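BIFUNCTIONAL PROTEIN Proline utilization A (PutA) (PDB 5UX5) catalyses both steps of proline oxidation to glutamate, pairing an FAD-dependent proline dehydrogenase with an NAD-dependent aldehyde dehydrogenase in one chain. Local coordinates at residues T479-P491 and Q536-I550. Sequence-based numbering, arbitrary orientation.
Sequences TLEWARTLEDPQP and QDLLGVMTHEAGKTI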
# COMPACT_ATOMS: atom_id res chain seq x y z
N THR A 479 -7.85 -1.21 17.96
CA THR A 479 -8.33 -1.30 16.58
C THR A 479 -8.94 -2.66 16.31
O THR A 479 -10.06 -2.75 15.78
CB THR A 479 -7.16 -1.06 15.63
OG1 THR A 479 -6.58 0.20 15.93
CG2 THR A 479 -7.62 -1.09 14.18
N LEU A 480 -8.21 -3.74 16.64
CA LEU A 480 -8.73 -5.10 16.52
C LEU A 480 -9.99 -5.31 17.36
O LEU A 480 -10.75 -6.25 17.09
CB LEU A 480 -7.67 -6.13 16.92
CG LEU A 480 -6.40 -6.05 16.06
CD1 LEU A 480 -5.32 -6.98 16.55
CD2 LEU A 480 -6.75 -6.33 14.60
N GLU A 481 -10.23 -4.46 18.35
CA GLU A 481 -11.42 -4.65 19.16
C GLU A 481 -12.67 -4.16 18.43
O GLU A 481 -13.68 -4.88 18.40
CB GLU A 481 -11.26 -3.98 20.52
CG GLU A 481 -12.54 -3.90 21.41
CD GLU A 481 -13.30 -5.25 21.66
OE1 GLU A 481 -14.49 -5.18 22.06
OE2 GLU A 481 -12.73 -6.35 21.48
N TRP A 482 -12.62 -2.95 17.82
CA TRP A 482 -13.79 -2.49 17.08
C TRP A 482 -13.95 -3.20 15.74
O TRP A 482 -15.07 -3.27 15.21
CB TRP A 482 -13.80 -0.95 16.91
CG TRP A 482 -12.72 -0.28 16.06
CD1 TRP A 482 -11.75 0.58 16.51
CD2 TRP A 482 -12.52 -0.39 14.64
NE1 TRP A 482 -10.96 1.01 15.47
CE2 TRP A 482 -11.41 0.43 14.30
CE3 TRP A 482 -13.17 -1.09 13.61
CZ2 TRP A 482 -10.93 0.55 12.99
CZ3 TRP A 482 -12.70 -0.98 12.31
CH2 TRP A 482 -11.58 -0.16 12.01
N ALA A 483 -12.87 -3.77 15.20
CA ALA A 483 -12.99 -4.59 14.00
C ALA A 483 -13.85 -5.83 14.24
O ALA A 483 -14.58 -6.28 13.34
CB ALA A 483 -11.59 -4.96 13.50
N ARG A 484 -13.81 -6.39 15.46
CA ARG A 484 -14.67 -7.51 15.79
C ARG A 484 -16.14 -7.12 15.83
O ARG A 484 -17.00 -7.94 15.51
CB ARG A 484 -14.26 -8.11 17.13
CG ARG A 484 -13.01 -8.97 17.08
CD ARG A 484 -12.66 -9.50 18.45
NE ARG A 484 -11.24 -9.83 18.57
CZ ARG A 484 -10.34 -9.04 19.16
NH1 ARG A 484 -10.71 -7.88 19.68
NH2 ARG A 484 -9.07 -9.42 19.25
N THR A 485 -16.46 -5.89 16.25
CA THR A 485 -17.83 -5.47 16.51
C THR A 485 -18.49 -4.73 15.34
O THR A 485 -19.47 -4.01 15.56
CB THR A 485 -17.90 -4.60 17.78
OG1 THR A 485 -17.34 -3.29 17.54
CG2 THR A 485 -17.19 -5.27 18.96
N LEU A 486 -18.03 -4.92 14.12
CA LEU A 486 -18.60 -4.17 13.00
C LEU A 486 -20.05 -4.58 12.74
O LEU A 486 -20.44 -5.73 12.93
CB LEU A 486 -17.76 -4.35 11.74
CG LEU A 486 -16.47 -3.53 11.59
CD1 LEU A 486 -15.81 -3.84 10.27
CD2 LEU A 486 -16.74 -2.01 11.71
N GLU A 487 -20.86 -3.62 12.32
CA GLU A 487 -22.28 -3.85 12.13
C GLU A 487 -22.63 -4.05 10.66
O GLU A 487 -21.79 -3.92 9.77
CB GLU A 487 -23.07 -2.69 12.74
CG GLU A 487 -22.78 -2.50 14.22
CD GLU A 487 -23.69 -1.49 14.85
OE1 GLU A 487 -23.60 -0.30 14.49
OE2 GLU A 487 -24.53 -1.89 15.69
N ASP A 488 -23.91 -4.38 10.40
CA ASP A 488 -24.42 -4.65 9.05
C ASP A 488 -25.58 -3.69 8.79
O ASP A 488 -26.76 -4.09 8.79
CB ASP A 488 -24.85 -6.11 8.91
CG ASP A 488 -25.43 -6.45 7.53
OD1 ASP A 488 -25.38 -5.60 6.63
OD2 ASP A 488 -25.90 -7.60 7.35
N PRO A 489 -25.28 -2.42 8.51
CA PRO A 489 -26.35 -1.42 8.46
C PRO A 489 -27.28 -1.65 7.29
O PRO A 489 -26.84 -2.02 6.19
CB PRO A 489 -25.61 -0.08 8.37
CG PRO A 489 -24.19 -0.40 8.08
CD PRO A 489 -23.94 -1.82 8.42
N GLN A 490 -28.57 -1.44 7.54
CA GLN A 490 -29.62 -1.69 6.56
C GLN A 490 -30.49 -0.45 6.40
O GLN A 490 -31.68 -0.47 6.72
CB GLN A 490 -30.47 -2.89 6.98
CG GLN A 490 -29.70 -4.19 7.09
CD GLN A 490 -29.44 -4.82 5.73
OE1 GLN A 490 -30.11 -4.51 4.75
NE2 GLN A 490 -28.44 -5.69 5.67
N PRO A 491 -29.92 0.65 5.90
CA PRO A 491 -30.71 1.87 5.71
C PRO A 491 -31.75 1.68 4.62
O PRO A 491 -31.52 1.00 3.62
CB PRO A 491 -29.68 2.92 5.29
CG PRO A 491 -28.49 2.17 4.83
CD PRO A 491 -28.53 0.80 5.45
N GLN A 536 -16.40 3.59 10.96
CA GLN A 536 -16.80 2.23 11.30
C GLN A 536 -18.16 1.88 10.75
O GLN A 536 -18.38 0.73 10.36
CB GLN A 536 -16.73 2.02 12.80
CG GLN A 536 -15.37 1.50 13.19
CD GLN A 536 -14.80 2.19 14.39
OE1 GLN A 536 -15.27 2.00 15.53
NE2 GLN A 536 -13.77 3.00 14.15
N ASP A 537 -19.08 2.84 10.69
CA ASP A 537 -20.33 2.59 9.97
C ASP A 537 -20.05 2.32 8.49
O ASP A 537 -20.68 1.44 7.89
CB ASP A 537 -21.28 3.78 10.15
CG ASP A 537 -21.73 3.96 11.57
OD1 ASP A 537 -22.58 3.16 12.01
OD2 ASP A 537 -21.24 4.89 12.25
N LEU A 538 -19.13 3.07 7.87
CA LEU A 538 -18.84 2.81 6.47
C LEU A 538 -18.26 1.42 6.31
O LEU A 538 -18.65 0.69 5.40
CB LEU A 538 -17.92 3.88 5.87
CG LEU A 538 -18.48 5.31 5.75
CD1 LEU A 538 -17.43 6.29 5.28
CD2 LEU A 538 -19.69 5.38 4.88
N LEU A 539 -17.33 1.04 7.19
CA LEU A 539 -16.75 -0.31 7.12
C LEU A 539 -17.84 -1.38 7.25
O LEU A 539 -17.84 -2.37 6.51
CB LEU A 539 -15.67 -0.46 8.19
CG LEU A 539 -14.43 0.40 7.93
CD1 LEU A 539 -13.37 0.24 9.00
CD2 LEU A 539 -13.86 0.12 6.55
N GLY A 540 -18.77 -1.18 8.18
CA GLY A 540 -19.87 -2.11 8.33
C GLY A 540 -20.63 -2.35 7.05
O GLY A 540 -20.90 -3.49 6.68
N VAL A 541 -21.02 -1.27 6.35
CA VAL A 541 -21.83 -1.47 5.15
C VAL A 541 -20.97 -1.95 3.98
O VAL A 541 -21.44 -2.72 3.13
CB VAL A 541 -22.63 -0.22 4.76
CG1 VAL A 541 -21.72 0.87 4.19
CG2 VAL A 541 -23.76 -0.61 3.79
N MET A 542 -19.70 -1.53 3.91
CA MET A 542 -18.85 -1.95 2.81
C MET A 542 -18.49 -3.41 2.90
O MET A 542 -18.34 -4.06 1.86
CB MET A 542 -17.59 -1.11 2.77
CG MET A 542 -17.88 0.31 2.44
SD MET A 542 -16.54 1.45 2.82
CE MET A 542 -15.51 1.29 1.37
N THR A 543 -18.34 -3.96 4.11
CA THR A 543 -17.95 -5.37 4.25
C THR A 543 -19.12 -6.32 4.07
O THR A 543 -18.90 -7.49 3.75
CB THR A 543 -17.25 -5.62 5.60
OG1 THR A 543 -18.04 -5.12 6.68
CG2 THR A 543 -15.89 -4.93 5.66
N HIS A 544 -20.36 -5.84 4.19
CA HIS A 544 -21.54 -6.67 3.95
C HIS A 544 -22.12 -6.42 2.55
O HIS A 544 -22.08 -7.31 1.69
CB HIS A 544 -22.58 -6.42 5.04
CG HIS A 544 -22.10 -6.86 6.39
ND1 HIS A 544 -21.49 -6.01 7.28
CD2 HIS A 544 -22.10 -8.08 6.97
CE1 HIS A 544 -21.15 -6.68 8.36
NE2 HIS A 544 -21.50 -7.94 8.20
N GLU A 545 -22.63 -5.21 2.28
CA GLU A 545 -23.30 -4.97 1.01
C GLU A 545 -22.32 -5.06 -0.15
O GLU A 545 -22.61 -5.70 -1.17
CB GLU A 545 -23.99 -3.61 1.00
CG GLU A 545 -24.94 -3.45 -0.18
CD GLU A 545 -25.46 -2.06 -0.35
OE1 GLU A 545 -26.66 -1.89 -0.64
OE2 GLU A 545 -24.66 -1.12 -0.16
N ALA A 546 -21.15 -4.44 -0.02
CA ALA A 546 -20.16 -4.50 -1.10
C ALA A 546 -19.28 -5.74 -1.05
O ALA A 546 -18.69 -6.10 -2.07
CB ALA A 546 -19.27 -3.25 -1.06
N GLY A 547 -19.21 -6.44 0.08
CA GLY A 547 -18.44 -7.67 0.13
C GLY A 547 -16.93 -7.50 0.17
O GLY A 547 -16.21 -8.42 -0.23
N LYS A 548 -16.43 -6.33 0.59
CA LYS A 548 -15.00 -6.05 0.69
C LYS A 548 -14.46 -6.46 2.06
O LYS A 548 -15.17 -6.41 3.07
CB LYS A 548 -14.75 -4.56 0.45
CG LYS A 548 -15.47 -4.04 -0.78
CD LYS A 548 -15.04 -2.63 -1.19
CE LYS A 548 -13.57 -2.58 -1.51
NZ LYS A 548 -13.15 -1.40 -2.26
N THR A 549 -13.19 -6.85 2.10
CA THR A 549 -12.52 -7.01 3.38
C THR A 549 -12.23 -5.65 4.00
O THR A 549 -12.26 -4.62 3.34
CB THR A 549 -11.22 -7.79 3.24
OG1 THR A 549 -10.27 -7.04 2.46
CG2 THR A 549 -11.47 -9.16 2.60
N ILE A 550 -11.98 -5.65 5.31
CA ILE A 550 -11.51 -4.44 5.97
C ILE A 550 -10.24 -3.92 5.31
O ILE A 550 -10.07 -2.70 5.09
CB ILE A 550 -11.29 -4.69 7.47
CG1 ILE A 550 -12.59 -5.07 8.15
CG2 ILE A 550 -10.76 -3.47 8.13
CD1 ILE A 550 -12.45 -5.06 9.66
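Glu487 and Gly540 bring the backbones closest, CA to CA 4.8 Å, where the extended chain leaving helix 477-484 passes over helix 535-544; Pro489 follows over Val541. With only hydrogen at its alpha carbon, Gly540 lets the chain lie directly on the helix. Upstream, the Gln536 side chain, bent at chi2, lays its amide flat on the Trp482 indole, the planes 2° apart and Gln536 NE2 3.5 Å from Trp482 CE2. Its CG makes a CH-pi contact over the six-membered ring, while Leu539 CD1 touches Trp482 CH2 at 3.5 Å. Leu486 drops between Leu539 and Ile550, its CD2 beside Gln536 O: its CD1 meets Ile550 CD1 tip to tip at 3.6 Å, and Ile550 CD1 also reaches Ala483 CB. Downstream, Asp488 covers one face of the His544 imidazole, with CB 3.6 Å above the ring centre and the carboxylate stacked 11° from the ring plane. Within the same segment, His544 ND1 donates a nearly straight bond to Gly540 O (2.7 Å, 170°), which fixes the ring's rotation beneath Asp488. Pro489 CG packs against Val541 CB at 3.7 Å. Leu480 and Arg484 of helix 477-484 touch Ile202 in the proline dehydrogenase region. No hydrogen bond or salt bridge crosses between the segments, so their attachment rests on shape and dispersion, through apolar packing and stacked flat groups.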